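Local structure of putative SnoaL-like polyketide cyclase (Shewanella putrefaciens, 3GZB) at residues A[7-10]-A[11-14]; A[64-67]-A[68-72]. The protein is of unconfirmed function but belongs to the SnoaL-like family of the NTF2 clan and may act as a polyketide cyclase or lyase. All coordinates share one frame; numbering follows the deposited sequence.

Interaction 1: residues A[7-10]-A[11-14]; sequences VIPV and SAQA
A short turn of 3-10-like character in the N-terminal arm brings P9 and V10 against A12 and Q13. Two i to i+3 backbone bonds close it. A12 N donates to P9 O over 2.9 Å, and Q13 N follows at V10 O. Both bonds are bent, with N-H...O angles of 141° and 139°, and each donor sits well above the plane of the carbonyl it meets, as is usual for i to i+3 bonds, which are more bent than those of an alpha-helix. Residues 11-14 keep helix-like backbone angles, and A14 N adds a weak bond to S11 O. Q13 points back toward the incoming residues. Its CG lies beside the backbone N (chi1 -54°), which sets the aliphatic part of the side chain against the CG2 branch of I8; in the one of two deposited I8 conformers described here, I8 CG2 is 3.5 Å from Q13 CG and the two side chains cross at about a right angle. Beyond CG the chain is extended and carries the amide on to V10, where Q13 OE1 lies 3.9 Å from V10 CG1, a van der Waals approach to a methyl group. The ring of P9 meets the start of the turn instead: its CG meets the A12 methyl at 4.0 Å, while its CB lies 3.6 Å from S11 OG. The apolar contacts are few, and the two backbone bonds probably set the shape of the turn. The turn lies at the surface, ahead of helix 21-34. V10 rests on V27 of that helix, S11 touches D31 and A14 reaches Q24, while M19 in the connecting loop touches both V10 and A14, so the arm is laid against the helix that follows it.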
loop_
_atom_site.group_PDB
_atom_site.type_symbol
_atom_site.label_atom_id
_atom_site.label_comp_id
_atom_site.label_asym_id
_atom_site.label_seq_id
_atom_site.Cartn_x
_atom_site.Cartn_y
_atom_site.Cartn_z
ATOM N N VAL A 7 -16.543 -6.505 14.865
ATOM C CA VAL A 7 -15.499 -7.193 14.074
ATOM C C VAL A 7 -16.225 -8.272 13.267
ATOM O O VAL A 7 -16.862 -9.154 13.831
ATOM C CB VAL A 7 -14.440 -7.835 14.955
ATOM C CG1 VAL A 7 -13.443 -8.638 14.094
ATOM C CG2 VAL A 7 -13.690 -6.750 15.740
ATOM N N ILE A 8 -16.057 -8.180 11.946
ATOM C CA ILE A 8 -16.781 -8.962 10.928
ATOM C C ILE A 8 -15.714 -9.653 10.036
ATOM O O ILE A 8 -14.847 -8.955 9.530
ATOM C CB ILE A 8 -17.580 -7.931 10.046
ATOM C CG1 ILE A 8 -18.679 -7.248 10.875
ATOM C CG2 ILE A 8 -18.185 -8.543 8.788
ATOM C CD1 ILE A 8 -19.512 -8.215 11.559
ATOM N N PRO A 9 -15.788 -10.971 9.796
ATOM C CA PRO A 9 -14.913 -11.518 8.773
ATOM C C PRO A 9 -15.259 -10.899 7.426
ATOM O O PRO A 9 -16.436 -10.753 7.098
ATOM C CB PRO A 9 -15.240 -13.018 8.772
ATOM C CG PRO A 9 -16.500 -13.170 9.429
ATOM C CD PRO A 9 -16.779 -11.955 10.253
ATOM N N VAL A 10 -14.273 -10.530 6.628
ATOM C CA VAL A 10 -14.521 -9.910 5.332
ATOM C C VAL A 10 -15.281 -10.914 4.401
ATOM O O VAL A 10 -16.067 -10.481 3.563
ATOM C CB VAL A 10 -13.262 -9.347 4.704
ATOM C CG1 VAL A 10 -13.547 -8.622 3.385
ATOM C CG2 VAL A 10 -12.611 -8.323 5.660
ATOM N N SER A 11 -15.058 -12.202 4.581
ATOM C CA SER A 11 -15.819 -13.202 3.849
ATOM C C SER A 11 -17.327 -13.027 4.045
ATOM O O SER A 11 -18.088 -13.351 3.122
ATOM C CB SER A 11 -15.404 -14.593 4.292
ATOM O OG SER A 11 -15.661 -14.824 5.663
ATOM N N ALA A 12 -17.756 -12.535 5.215
ATOM C CA ALA A 12 -19.198 -12.298 5.430
ATOM C C ALA A 12 -19.723 -11.047 4.729
ATOM O O ALA A 12 -20.925 -10.897 4.645
ATOM C CB ALA A 12 -19.555 -12.212 6.961
ATOM N N GLN A 13 -18.850 -10.141 4.300
ATOM C CA GLN A 13 -19.169 -8.939 3.533
ATOM C C GLN A 13 -19.074 -9.141 2.030
ATOM O O GLN A 13 -19.579 -8.333 1.263
ATOM C CB GLN A 13 -18.239 -7.777 3.934
ATOM C CG GLN A 13 -18.227 -7.490 5.409
ATOM C CD GLN A 13 -17.259 -6.372 5.742
ATOM O OE1 GLN A 13 -16.084 -6.396 5.360
ATOM N NE2 GLN A 13 -17.788 -5.344 6.408
ATOM N N ALA A 14 -18.367 -10.208 1.620
ATOM C CA ALA A 14 -17.979 -10.378 0.220
ATOM C C ALA A 14 -19.144 -10.539 -0.704
ATOM O O ALA A 14 -19.041 -10.168 -1.871
ATOM C CB ALA A 14 -17.029 -11.587 0.042
#

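Interaction 2: residues A[64-67]-A[68-72]; sequences RFII and DFLER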
loop_
_atom_site.group_PDB
_atom_site.type_symbol
_atom_site.label_atom_id
_atom_site.label_comp_id
_atom_site.label_asym_id
_atom_site.label_seq_id
_atom_site.Cartn_x
_atom_site.Cartn_y
_atom_site.Cartn_z
ATOM N N ARG A 64 6.101 -22.888 -6.315
ATOM C CA ARG A 64 6.736 -23.872 -5.446
ATOM C C ARG A 64 7.743 -23.223 -4.476
ATOM O O ARG A 64 7.857 -23.608 -3.324
ATOM C CB ARG A 64 7.363 -25.020 -6.229
ATOM C CG ARG A 64 6.353 -25.703 -7.093
ATOM C CD ARG A 64 6.949 -26.933 -7.761
ATOM N NE ARG A 64 5.960 -27.492 -8.687
ATOM C CZ ARG A 64 4.959 -28.275 -8.295
ATOM N NH1 ARG A 64 4.812 -28.611 -7.016
ATOM N NH2 ARG A 64 4.102 -28.698 -9.219
ATOM N N PHE A 65 8.491 -22.250 -4.946
ATOM C CA PHE A 65 9.450 -21.561 -4.085
ATOM C C PHE A 65 8.720 -20.685 -3.050
ATOM O O PHE A 65 9.185 -20.577 -1.904
ATOM C CB PHE A 65 10.325 -20.667 -4.966
ATOM C CG PHE A 65 11.302 -21.382 -5.878
ATOM C CD1 PHE A 65 11.414 -22.747 -5.978
ATOM C CD2 PHE A 65 12.104 -20.636 -6.713
ATOM C CE1 PHE A 65 12.332 -23.367 -6.840
ATOM C CE2 PHE A 65 13.005 -21.243 -7.586
ATOM C CZ PHE A 65 13.117 -22.604 -7.652
ATOM N N ILE A 66 7.618 -20.074 -3.450
ATOM C CA ILE A 66 6.842 -19.235 -2.535
ATOM C C ILE A 66 6.270 -20.117 -1.407
ATOM O O ILE A 66 6.417 -19.796 -0.234
ATOM C CB ILE A 66 5.727 -18.463 -3.257
ATOM C CG1 ILE A 66 6.301 -17.537 -4.298
ATOM C CG2 ILE A 66 4.807 -17.754 -2.239
ATOM C CD1 ILE A 66 5.240 -16.987 -5.290
ATOM N N ILE A 67 5.644 -21.238 -1.780
ATOM C CA ILE A 67 5.020 -22.110 -0.773
ATOM C C ILE A 67 6.059 -22.640 0.205
ATOM O O ILE A 67 5.839 -22.712 1.417
ATOM C CB ILE A 67 4.197 -23.247 -1.412
ATOM C CG1 ILE A 67 2.974 -22.676 -2.158
ATOM C CG2 ILE A 67 3.763 -24.329 -0.361
ATOM C CD1 ILE A 67 1.806 -22.227 -1.272
ATOM N N ASP A 68 7.219 -23.070 -0.306
ATOM C CA ASP A 68 8.238 -23.553 0.625
ATOM C C ASP A 68 8.708 -22.474 1.603
ATOM O O ASP A 68 8.857 -22.758 2.786
ATOM C CB ASP A 68 9.447 -24.146 -0.126
ATOM C CG ASP A 68 10.341 -24.929 0.768
ATOM O OD1 ASP A 68 9.949 -26.070 1.097
ATOM O OD2 ASP A 68 11.431 -24.453 1.146
ATOM N N PHE A 69 8.952 -21.271 1.114
ATOM C CA PHE A 69 9.322 -20.145 1.959
ATOM C C PHE A 69 8.251 -19.869 3.026
ATOM O O PHE A 69 8.587 -19.702 4.211
ATOM C CB PHE A 69 9.648 -18.920 1.079
ATOM C CG PHE A 69 9.194 -17.601 1.641
ATOM C CD1 PHE A 69 9.855 -17.001 2.667
ATOM C CD2 PHE A 69 8.102 -16.982 1.106
ATOM C CE1 PHE A 69 9.408 -15.781 3.173
ATOM C CE2 PHE A 69 7.629 -15.763 1.626
ATOM C CZ PHE A 69 8.291 -15.181 2.644
ATOM N N LEU A 70 6.994 -19.850 2.616
ATOM C CA LEU A 70 5.871 -19.567 3.562
ATOM C C LEU A 70 5.785 -20.650 4.619
ATOM O O LEU A 70 5.678 -20.333 5.816
ATOM C CB LEU A 70 4.561 -19.461 2.814
ATOM C CG LEU A 70 4.422 -18.271 1.911
ATOM C CD1 LEU A 70 3.099 -18.395 1.076
ATOM C CD2 LEU A 70 4.435 -16.963 2.751
ATOM N N GLU A 71 5.853 -21.907 4.185
ATOM C CA GLU A 71 5.694 -23.017 5.131
ATOM C C GLU A 71 6.809 -22.990 6.162
ATOM O O GLU A 71 6.590 -23.171 7.385
ATOM C CB GLU A 71 5.605 -24.379 4.420
ATOM C CG GLU A 71 5.124 -25.465 5.354
ATOM C CD GLU A 71 4.853 -26.792 4.655
ATOM O OE1 GLU A 71 5.463 -27.050 3.594
ATOM O OE2 GLU A 71 4.036 -27.581 5.200
ATOM N N ARG A 72 8.031 -22.812 5.696
ATOM C CA ARG A 72 9.181 -22.714 6.611
ATOM C C ARG A 72 9.093 -21.493 7.560
ATOM O O ARG A 72 9.306 -21.619 8.769
ATOM C CB ARG A 72 10.512 -22.718 5.883
ATOM C CG ARG A 72 10.824 -24.012 5.196
ATOM C CD ARG A 72 12.142 -23.929 4.431
ATOM N NE ARG A 72 12.473 -25.152 3.743
ATOM C CZ ARG A 72 13.088 -26.195 4.295
ATOM N NH1 ARG A 72 13.419 -26.189 5.586
ATOM N NH2 ARG A 72 13.387 -27.280 3.554
#
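I66 and L70, one helical turn apart, lie side by side and point the same way. The CG2 branch of I66 meets CD1 of L70 at 3.8 Å. I66 CG2 is anti to its own backbone N, whereas L70 CG stands beside its backbone N (chi1 -68°); this brings L70 CG to 3.3 Å from I66 O. The same carbonyl accepts L70 N at 2.9 Å, nearly along the C=O axis, so I66 O is met by both the amide and the CG of L70. I66 O also lies oblique to the F69 ring, 3.5 Å from F69 CD2, and that ring stacks on Y60. Three other i to i+4 bonds, D68 N to R64 O, F69 N to F65 O and E71 N to I67 O, continue the alpha-helical pattern of helix 63-73. I67 and L70 both pack on L41 of helix 38-42, and Y45 touches these two and I66, so one side of the helix is seated on the fold. With an alanine at L70 the CD1 methyl is gone, and a gap is likely to open between I66 CG2, L41 and Y45. A bound methylpentanediol, probably from the crystallisation liquor, lies about 3 Å from the L70 side chain. On the exposed side D68 and R72 pair across one turn. D68 CG is anti to the backbone N (chi1 -166°), and D68 OD2 receives R72 NE on its syn side at 2.9 Å, in the guanidinium plane but 28° out of the carboxylate plane. The chemistry is therefore divided round the helix: apolar packing on the inward side, and outside it a salt bridge in which the two charges may partly balance and may steady that turn.

How the interactions relate
From the N terminus, interaction 1 comes first: residues 7-14 form a tight local turn in the arm that precedes helix 21-34 and lies against that helix. The chain then runs through helices 21-34 and 38-42 and the paired strands 50-53 and 58-61 before entering helix 63-73, where interaction 2 spans a continuous helical stretch. The two are in series, neither nesting nor crossing, and neither closes a long loop. They lie on opposite sides of the chain's centre. The centres of interactions 1 and 2 are about 27 Å apart, and their nearest atoms about 19 Å apart. Interaction 1 belongs with helix 21-34, interaction 2 with helix 38-42 and Y60 of strand 58-61.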